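Local atomic coordinates of receptor-type adenylate cyclase GRESAG 4.1 (Trypanosoma brucei, PDB entry 1FX2), a protein that converts ATP into 3',5'-cyclic AMP and diphosphate through its magnesium-dependent class III cyclase domain, the catalytic part present here. Residues N2-K7 with K152-Y156; L48-C54 with Q76-L81. All blocks are in the same frame, centred on the assembly; numbering follows the deposited sequence. Where two conformers were deposited one is given.

Interaction 1. Residues N2-K7 with K152-Y156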
ATOM      1  N   ASN A   2      24.599 -15.429  17.131  1.00 39.31           N
ATOM      2  CA  ASN A   2      24.352 -13.978  17.126  1.00 29.83           C
ATOM      3  C   ASN A   2      24.925 -13.384  15.845  1.00 22.83           C
ATOM      4  O   ASN A   2      24.633 -12.228  15.515  1.00 20.70           O
ATOM      5  CB  ASN A   2      24.981 -13.256  18.312  1.00 33.44           C
ATOM      6  CG  ASN A   2      24.120 -13.286  19.555  1.00 31.57           C
ATOM      7  OD1 ASN A   2      22.917 -13.589  19.520  1.00 29.22           O
ATOM      8  ND2 ASN A   2      24.740 -12.980  20.693  1.00 30.92           N
ATOM      9  N   ASN A   3      25.680 -14.160  15.087  1.00 21.86           N
ATOM     10  CA  ASN A   3      26.228 -13.700  13.836  1.00 18.68           C
ATOM     11  C   ASN A   3      25.139 -13.213  12.843  1.00 21.51           C
ATOM     12  O   ASN A   3      25.354 -12.270  12.121  1.00 21.08           O
ATOM     13  CB  ASN A   3      27.095 -14.825  13.233  1.00 33.11           C
ATOM     14  CG  ASN A   3      27.117 -14.824  11.723  1.00 48.46           C
ATOM     15  OD1 ASN A   3      27.563 -13.846  11.092  1.00 56.60           O
ATOM     16  ND2 ASN A   3      26.633 -15.935  11.114  1.00 43.76           N
ATOM     17  N   ARG A   4      23.967 -13.823  12.901  1.00 20.50           N
ATOM     18  CA  ARG A   4      22.879 -13.451  11.983  1.00 16.78           C
ATOM     19  C   ARG A   4      22.032 -12.319  12.496  1.00 13.07           C
ATOM     20  O   ARG A   4      21.202 -11.754  11.734  1.00 13.51           O
ATOM     21  CB  ARG A   4      22.014 -14.666  11.694  1.00 20.28           C
ATOM     22  CG  ARG A   4      22.770 -15.664  10.815  1.00 26.96           C
ATOM     23  CD  ARG A   4      22.198 -17.056  10.946  1.00 31.84           C
ATOM     24  NE  ARG A   4      23.091 -18.024  10.299  1.00 43.68           N
ATOM     25  CZ  ARG A   4      22.788 -19.302  10.084  1.00 47.39           C
ATOM     26  NH1 ARG A   4      21.612 -19.771  10.458  1.00 43.78           N
ATOM     27  NH2 ARG A   4      23.669 -20.119   9.510  1.00 43.32           N
ATOM     28  N   ALA A   5      22.228 -11.893  13.736  1.00 14.20           N
ATOM     29  CA  ALA A   5      21.477 -10.771  14.291  1.00 12.76           C
ATOM     30  C   ALA A   5      21.839  -9.443  13.667  1.00 12.24           C
ATOM     31  O   ALA A   5      23.029  -9.130  13.531  1.00 15.53           O
ATOM     32  CB  ALA A   5      21.704 -10.644  15.805  1.00 14.63           C
ATOM     33  N   PRO A   6      20.843  -8.694  13.180  1.00 10.94           N
ATOM     34  CA  PRO A   6      21.116  -7.341  12.617  1.00 11.57           C
ATOM     35  C   PRO A   6      21.712  -6.534  13.804  1.00 12.65           C
ATOM     36  O   PRO A   6      21.151  -6.514  14.946  1.00 14.14           O
ATOM     37  CB  PRO A   6      19.718  -6.811  12.298  1.00 11.91           C
ATOM     38  CG  PRO A   6      19.011  -8.111  11.862  1.00 12.38           C
ATOM     39  CD  PRO A   6      19.433  -9.134  12.917  1.00 11.45           C
ATOM     40  N   LYS A   7      22.911  -5.935  13.592  1.00 12.32           N
ATOM     41  CA  LYS A   7      23.557  -5.176  14.677  1.00 13.18           C
ATOM     42  C   LYS A   7      23.934  -3.756  14.359  1.00 12.72           C
ATOM     43  O   LYS A   7      24.306  -3.007  15.245  1.00 18.52           O
ATOM     44  CB  LYS A   7      24.866  -5.878  15.085  1.00 14.62           C
ATOM     45  CG  LYS A   7      24.709  -7.296  15.455  1.00 25.46           C
ATOM     46  CD  LYS A   7      26.147  -7.918  15.508  1.00 19.23           C
ATOM     47  CE  LYS A   7      25.938  -9.356  15.685  1.00 21.40           C
ATOM     48  NZ  LYS A   7      25.520  -9.878  14.342  1.00 22.91           N
ATOM     49  N   LYS A 152      22.221 -12.729  26.454  1.00 37.11           N
ATOM     50  CA  LYS A 152      23.400 -12.689  25.552  1.00 34.96           C
ATOM     51  C   LYS A 152      22.902 -12.634  24.081  1.00 32.52           C
ATOM     52  O   LYS A 152      23.585 -13.026  23.146  1.00 35.35           O
ATOM     53  CB  LYS A 152      24.408 -13.832  25.793  1.00 48.14           C
ATOM     54  CG  LYS A 152      24.097 -15.173  25.113  1.00 52.21           C
ATOM     55  CD  LYS A 152      25.012 -16.326  25.600  1.00 57.63           C
ATOM     56  CE  LYS A 152      24.645 -17.659  24.899  1.00 59.72           C
ATOM     57  NZ  LYS A 152      25.606 -18.791  25.169  1.00 62.48           N
ATOM     58  N   GLY A 153      21.678 -12.171  23.922  1.00 26.71           N
ATOM     59  CA  GLY A 153      21.118 -12.060  22.574  1.00 26.12           C
ATOM     60  C   GLY A 153      20.812 -10.626  22.239  1.00 21.06           C
ATOM     61  O   GLY A 153      20.982  -9.709  23.043  1.00 26.15           O
ATOM     62  N   TYR A 154      20.394 -10.397  20.999  1.00 18.63           N
ATOM     63  CA  TYR A 154      20.011  -9.065  20.615  1.00 15.68           C
ATOM     64  C   TYR A 154      18.506  -8.844  20.556  1.00 16.81           C
ATOM     65  O   TYR A 154      17.774  -9.758  20.312  1.00 18.87           O
ATOM     66  CB  TYR A 154      20.558  -8.688  19.223  1.00 17.95           C
ATOM     67  CG  TYR A 154      22.038  -8.491  19.216  1.00 18.33           C
ATOM     68  CD1 TYR A 154      22.886  -9.593  19.182  1.00 18.71           C
ATOM     69  CD2 TYR A 154      22.557  -7.210  19.234  1.00 24.11           C
ATOM     70  CE1 TYR A 154      24.275  -9.419  19.180  1.00 23.20           C
ATOM     71  CE2 TYR A 154      23.949  -7.027  19.234  1.00 23.67           C
ATOM     72  CZ  TYR A 154      24.765  -8.149  19.204  1.00 25.96           C
ATOM     73  OH  TYR A 154      26.138  -7.993  19.184  1.00 40.12           O
ATOM     74  N   ASP A 155      18.082  -7.645  20.864  1.00 15.57           N
ATOM     75  CA  ASP A 155      16.686  -7.244  20.827  1.00 14.00           C
ATOM     76  C   ASP A 155      16.515  -5.925  20.119  1.00 20.24           C
ATOM     77  O   ASP A 155      17.478  -5.147  19.921  1.00 15.15           O
ATOM     78  CB  ASP A 155      16.093  -7.179  22.226  1.00 20.21           C
ATOM     79  CG  ASP A 155      14.568  -7.571  22.259  1.00 29.89           C
ATOM     80  OD1 ASP A 155      13.772  -7.455  21.249  1.00 16.62           O
ATOM     81  OD2 ASP A 155      14.166  -7.994  23.365  1.00 31.25           O
ATOM     82  N   TYR A 156      15.269  -5.640  19.765  1.00 15.30           N
ATOM     83  CA  TYR A 156      14.939  -4.488  18.953  1.00 13.80           C
ATOM     84  C   TYR A 156      13.797  -3.748  19.499  1.00 16.70           C
ATOM     85  O   TYR A 156      12.778  -4.365  19.770  1.00 16.43           O
ATOM     86  CB  TYR A 156      14.670  -4.975  17.492  1.00 14.27           C
ATOM     87  CG  TYR A 156      15.822  -5.825  16.960  1.00 12.56           C
ATOM     88  CD1 TYR A 156      15.974  -7.200  17.283  1.00 12.70           C
ATOM     89  CD2 TYR A 156      16.859  -5.236  16.252  1.00 11.12           C
ATOM     90  CE1 TYR A 156      17.091  -7.925  16.951  1.00 15.11           C
ATOM     91  CE2 TYR A 156      17.966  -5.937  15.886  1.00 11.44           C
ATOM     92  CZ  TYR A 156      18.130  -7.309  16.242  1.00 12.27           C
ATOM     93  OH  TYR A 156      19.247  -8.005  15.971  1.00 14.85           O
TER
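Tyr-154 lays its ring against the turn made by Asn-2 to Lys-7, and three residues of that segment meet successive parts of the side chain. Its CB and CG lie beside the methyl group of Ala-5, which comes in obliquely and is nearest at CD1, 3.7 Å from Ala-5 CB. CE1 points at Asn-2, whose CG sits in the ring plane at the edge, 3.9 Å away, with the amide turned almost perpendicular. Over one face runs Lys-7: its CG makes a CH-pi contact 4.1 Å from the ring centroid, its CE shares CE1 with Asn-2 CG, and its CD passes 3.7 Å from Tyr-154 OH. The chain then bends at its last torsion (chi4 76°), and Lys-7 NZ turns back to its own segment, bonding to Asn-2 O at 2.8 Å and to Ala-5 O at 2.7 Å.

Strand 154-157 pairs with strand 144-147 in a small antiparallel hairpin of the class III cyclase domain, and the N-terminal 3-10 turn packs beside it. Asn-2 extends the contact upstream of the strand: ND2 gives Lys-152 O a nearly straight hydrogen bond of 2.7 Å (172°). Further along, Tyr-156 OH donates to Pro-6 O at 2.6 Å, on a lone pair in the carbonyl plane, while Pro-6 CD rests against the same hydroxyl. Tyr-55 OH, on edge strand 55-60, bonds to both Asn-2 OD1 and Tyr-154 N.

Interaction 2. Residues L48-C54 with Q76-L81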
ATOM      1  N   LEU A  48      13.310 -22.928   9.122  1.00 13.00           N
ATOM      2  CA  LEU A  48      13.334 -21.837   8.166  1.00 12.66           C
ATOM      3  C   LEU A  48      14.215 -20.675   8.613  1.00 10.90           C
ATOM      4  O   LEU A  48      14.828 -20.003   7.724  1.00 11.45           O
ATOM      5  CB  LEU A  48      11.866 -21.361   7.916  1.00 11.61           C
ATOM      6  CG  LEU A  48      11.053 -22.469   7.263  1.00 11.46           C
ATOM      7  CD1 LEU A  48       9.614 -21.953   7.108  1.00 12.07           C
ATOM      8  CD2 LEU A  48      11.625 -22.901   5.883  1.00 16.04           C
ATOM      9  N   ILE A  49      14.189 -20.338   9.908  1.00 11.00           N
ATOM     10  CA  ILE A  49      15.038 -19.250  10.416  1.00 11.45           C
ATOM     11  C   ILE A  49      16.500 -19.588  10.061  1.00 13.80           C
ATOM     12  O   ILE A  49      17.208 -18.763   9.512  1.00 13.92           O
ATOM     13  CB  ILE A  49      14.862 -19.078  11.929  1.00  8.40           C
ATOM     14  CG1 ILE A  49      13.484 -18.443  12.219  1.00 10.08           C
ATOM     15  CG2 ILE A  49      15.952 -18.105  12.562  1.00 11.85           C
ATOM     16  CD1 ILE A  49      13.165 -18.457  13.676  1.00 11.30           C
ATOM     17  N   GLY A  50      16.869 -20.840  10.213  1.00 14.32           N
ATOM     18  CA  GLY A  50      18.256 -21.196   9.849  1.00 15.18           C
ATOM     19  C   GLY A  50      18.494 -21.214   8.355  1.00 16.65           C
ATOM     20  O   GLY A  50      19.502 -20.652   7.887  1.00 16.80           O
ATOM     21  N   ARG A  51      17.562 -21.725   7.557  1.00 13.09           N
ATOM     22  CA  ARG A  51      17.689 -21.813   6.130  1.00 12.21           C
ATOM     23  C   ARG A  51      17.907 -20.419   5.495  1.00 15.88           C
ATOM     24  O   ARG A  51      18.596 -20.243   4.471  1.00 16.30           O
ATOM     25  CB  ARG A  51      16.446 -22.433   5.518  1.00 16.21           C
ATOM     26  CG  ARG A  51      16.420 -22.236   4.021  1.00 25.23           C
ATOM     27  CD  ARG A  51      16.228 -23.513   3.313  1.00 46.90           C
ATOM     28  NE  ARG A  51      14.988 -24.102   3.758  1.00 44.57           N
ATOM     29  CZ  ARG A  51      14.504 -25.247   3.304  1.00 54.97           C
ATOM     30  NH1 ARG A  51      15.184 -25.932   2.381  1.00 50.84           N
ATOM     31  NH2 ARG A  51      13.327 -25.679   3.740  1.00 49.37           N
ATOM     32  N   TYR A  52      17.127 -19.462   5.989  1.00 12.17           N
ATOM     33  CA  TYR A  52      17.168 -18.093   5.466  1.00 12.66           C
ATOM     34  C   TYR A  52      18.106 -17.164   6.229  1.00 14.39           C
ATOM     35  O   TYR A  52      18.072 -15.924   6.005  1.00 13.80           O
ATOM     36  CB  TYR A  52      15.727 -17.508   5.306  1.00 13.03           C
ATOM     37  CG  TYR A  52      15.006 -18.270   4.273  1.00 13.94           C
ATOM     38  CD1 TYR A  52      14.063 -19.277   4.594  1.00 12.43           C
ATOM     39  CD2 TYR A  52      15.311 -18.048   2.959  1.00 14.83           C
ATOM     40  CE1 TYR A  52      13.466 -19.998   3.596  1.00 14.57           C
ATOM     41  CE2 TYR A  52      14.740 -18.770   1.961  1.00 16.43           C
ATOM     42  CZ  TYR A  52      13.797 -19.753   2.296  1.00 19.34           C
ATOM     43  OH  TYR A  52      13.150 -20.492   1.332  1.00 27.62           O
ATOM     44  N   LYS A  53      18.936 -17.725   7.140  1.00 14.97           N
ATOM     45  CA  LYS A  53      19.977 -16.937   7.856  1.00 13.29           C
ATOM     46  C   LYS A  53      19.434 -15.765   8.616  1.00 14.78           C
ATOM     47  O   LYS A  53      20.028 -14.682   8.664  1.00 18.09           O
ATOM     48  CB  LYS A  53      21.086 -16.464   6.870  1.00 16.35           C
ATOM     49  CG  LYS A  53      21.694 -17.703   6.163  1.00 23.66           C
ATOM     50  CD  LYS A  53      22.792 -17.309   5.175  1.00 35.84           C
ATOM     51  CE  LYS A  53      23.544 -18.546   4.672  1.00 41.20           C
ATOM     52  NZ  LYS A  53      23.107 -18.918   3.305  1.00 46.15           N
ATOM     53  N   CYS A  54      18.205 -15.952   9.126  1.00 12.34           N
ATOM     54  CA  CYS A  54      17.571 -14.941   9.980  1.00  9.81           C
ATOM     55  C   CYS A  54      17.924 -15.178  11.449  1.00 11.38           C
ATOM     56  O   CYS A  54      18.695 -16.158  11.767  1.00 13.01           O
ATOM     57  CB  CYS A  54      16.024 -14.986   9.747  1.00 11.60           C
ATOM     58  SG  CYS A  54      15.494 -14.450   8.128  1.00 12.83           S
ATOM     59  N   GLN A  76      11.076 -14.450   1.871  1.00 10.05           N
ATOM     60  CA  GLN A  76      11.148 -15.871   1.521  1.00  9.82           C
ATOM     61  C   GLN A  76      10.823 -16.764   2.668  1.00  8.80           C
ATOM     62  O   GLN A  76      10.127 -17.820   2.487  1.00 10.20           O
ATOM     63  CB  GLN A  76      12.543 -16.288   1.031  1.00 12.47           C
ATOM     64  CG  GLN A  76      12.950 -15.509  -0.251  1.00 17.82           C
ATOM     65  CD  GLN A  76      14.383 -15.880  -0.662  1.00 37.47           C
ATOM     66  OE1 GLN A  76      14.597 -16.628  -1.603  1.00 43.93           O
ATOM     67  NE2 GLN A  76      15.358 -15.413   0.113  1.00 35.65           N
ATOM     68  N   LEU A  77      11.253 -16.410   3.872  1.00  8.02           N
ATOM     69  CA  LEU A  77      10.936 -17.246   5.071  1.00  7.56           C
ATOM     70  C   LEU A  77       9.389 -17.274   5.220  1.00  8.29           C
ATOM     71  O   LEU A  77       8.823 -18.329   5.521  1.00  9.42           O
ATOM     72  CB  LEU A  77      11.593 -16.604   6.339  1.00  8.63           C
ATOM     73  CG  LEU A  77      11.427 -17.425   7.603  1.00  9.73           C
ATOM     74  CD1 LEU A  77      12.607 -17.039   8.495  1.00 12.93           C
ATOM     75  CD2 LEU A  77      10.162 -16.995   8.352  1.00 11.91           C
ATOM     76  N   ALA A  78       8.725 -16.130   5.144  1.00  8.18           N
ATOM     77  CA  ALA A  78       7.263 -16.090   5.373  1.00  8.94           C
ATOM     78  C   ALA A  78       6.532 -16.873   4.323  1.00  8.31           C
ATOM     79  O   ALA A  78       5.580 -17.591   4.661  1.00  8.74           O
ATOM     80  CB  ALA A  78       6.817 -14.597   5.390  1.00  9.44           C
ATOM     81  N   GLN A  79       6.964 -16.792   3.075  1.00  8.79           N
ATOM     82  CA  GLN A  79       6.345 -17.580   2.039  1.00  7.68           C
ATOM     83  C   GLN A  79       6.545 -19.078   2.329  1.00  7.36           C
ATOM     84  O   GLN A  79       5.575 -19.880   2.220  1.00  8.42           O
ATOM     85  CB  GLN A  79       6.915 -17.137   0.723  1.00 12.29           C
ATOM     86  CG  GLN A  79       6.469 -17.904  -0.462  1.00 20.23           C
ATOM     87  CD  GLN A  79       6.717 -17.034  -1.704  1.00 29.29           C
ATOM     88  OE1 GLN A  79       5.855 -16.256  -2.101  1.00 38.32           O
ATOM     89  NE2 GLN A  79       7.917 -17.096  -2.227  1.00 26.44           N
ATOM     90  N   GLU A  80       7.765 -19.493   2.702  0.50  6.67           N
ATOM     91  CA  GLU A  80       8.018 -20.933   2.984  0.50  7.24           C
ATOM     92  C   GLU A  80       7.372 -21.444   4.247  0.50  7.88           C
ATOM     93  O   GLU A  80       7.089 -22.642   4.458  0.50  6.91           O
ATOM     94  CB  GLU A  80       9.548 -21.239   3.014  0.50  7.31           C
ATOM     95  CG  GLU A  80      10.189 -21.138   1.667  0.50 10.58           C
ATOM     96  CD  GLU A  80       9.538 -21.973   0.583  0.50  9.49           C
ATOM     97  OE1 GLU A  80       9.106 -23.121   0.888  0.50 17.69           O
ATOM     98  OE2 GLU A  80       9.456 -21.533  -0.596  0.50 15.85           O
ATOM     99  N   LEU A  81       7.072 -20.524   5.114  1.00  7.82           N
ATOM    100  CA  LEU A  81       6.400 -20.907   6.360  1.00  7.95           C
ATOM    101  C   LEU A  81       4.961 -21.294   5.898  1.00  7.46           C
ATOM    102  O   LEU A  81       4.482 -22.402   6.248  1.00  6.92           O
ATOM    103  CB  LEU A  81       6.355 -19.706   7.310  1.00  8.81           C
ATOM    104  CG  LEU A  81       5.753 -20.013   8.701  1.00  7.89           C
ATOM    105  CD1 LEU A  81       6.139 -18.882   9.692  1.00 10.30           C
ATOM    106  CD2 LEU A  81       4.199 -19.984   8.686  1.00 12.05           C
TER
HETATM  107  O   HOH W   1      13.189 -19.744  -1.451  1.00 41.19           O
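The phenol oxygen of Tyr-52 reaches Gln-76 through a water: the water sits at the ring edge, in its plane, 2.9 Å from Tyr-52 OH, and donates a weak, long bond of 3.4 Å to Gln-76 OE1. Beneath this polar link the ring lies flat on the helix backbone. The peptide unit between Gln-76 and Leu-77 passes over the ring centre, with Leu-77 N 4.0 Å above the plane, while Arg-51 CG lies over the opposite face. The aromatic ring is thus sandwiched between the neighbouring helix and the residue that precedes it in the chain. Gln-76 CB stands over the same face as the peptide, near the rim, 3.4 Å from Tyr-52 CE2, and its extended chain carries the amide past the ring at an inclination of 58°.

Tyr-52 is where the chain leaves helix 34-51. A Schellman motif with Lys-53 as its C-prime residue ends that helix, Cys-54 N bonding back to Ile-49 O and Lys-53 N to Gly-50 O. The two helices here belong to the βαββαβ core of the class III cyclase domain, and both rest on its central sheet, Ile-49 against Phe-64 and Ile-66, Leu-77 against Ile-16.

Leu-77 sends its side chain into the junction. With CG anti to the backbone N (chi1 -176°), Leu-77 CD1 touches Ile-49 CA and lies 3.9 Å from Cys-54 SG, while CG faces Leu-48 CB. Leu-48 in turn pushes CD1 against the backbone of helix 71-87, a tight 3.5 Å from Leu-81 CA. The side chain of Leu-81 is about 10 Å from those of Asp-19 and Asp-62, the predicted magnesium ligands.

From the N terminus, segment 2-7 leads into strand 13-20 and helix 34-51, at whose end segment 48-54 opens interaction 2. Strands 55-60 and 63-68 follow, and interaction 2 closes its short loop when helix 71-87 returns with 76-81. The chain then runs through strand 134-141 before residues 152-156 close the much longer loop of interaction 1, which therefore encloses interaction 2 entirely. Interaction 1 joins the N-terminal turn to the peripheral hairpin, and interaction 2 joins two helices that lie on the central sheet. Their centres are 17 Å apart, yet they meet directly: Arg-4 CB packs 3.6 Å from Cys-54 O.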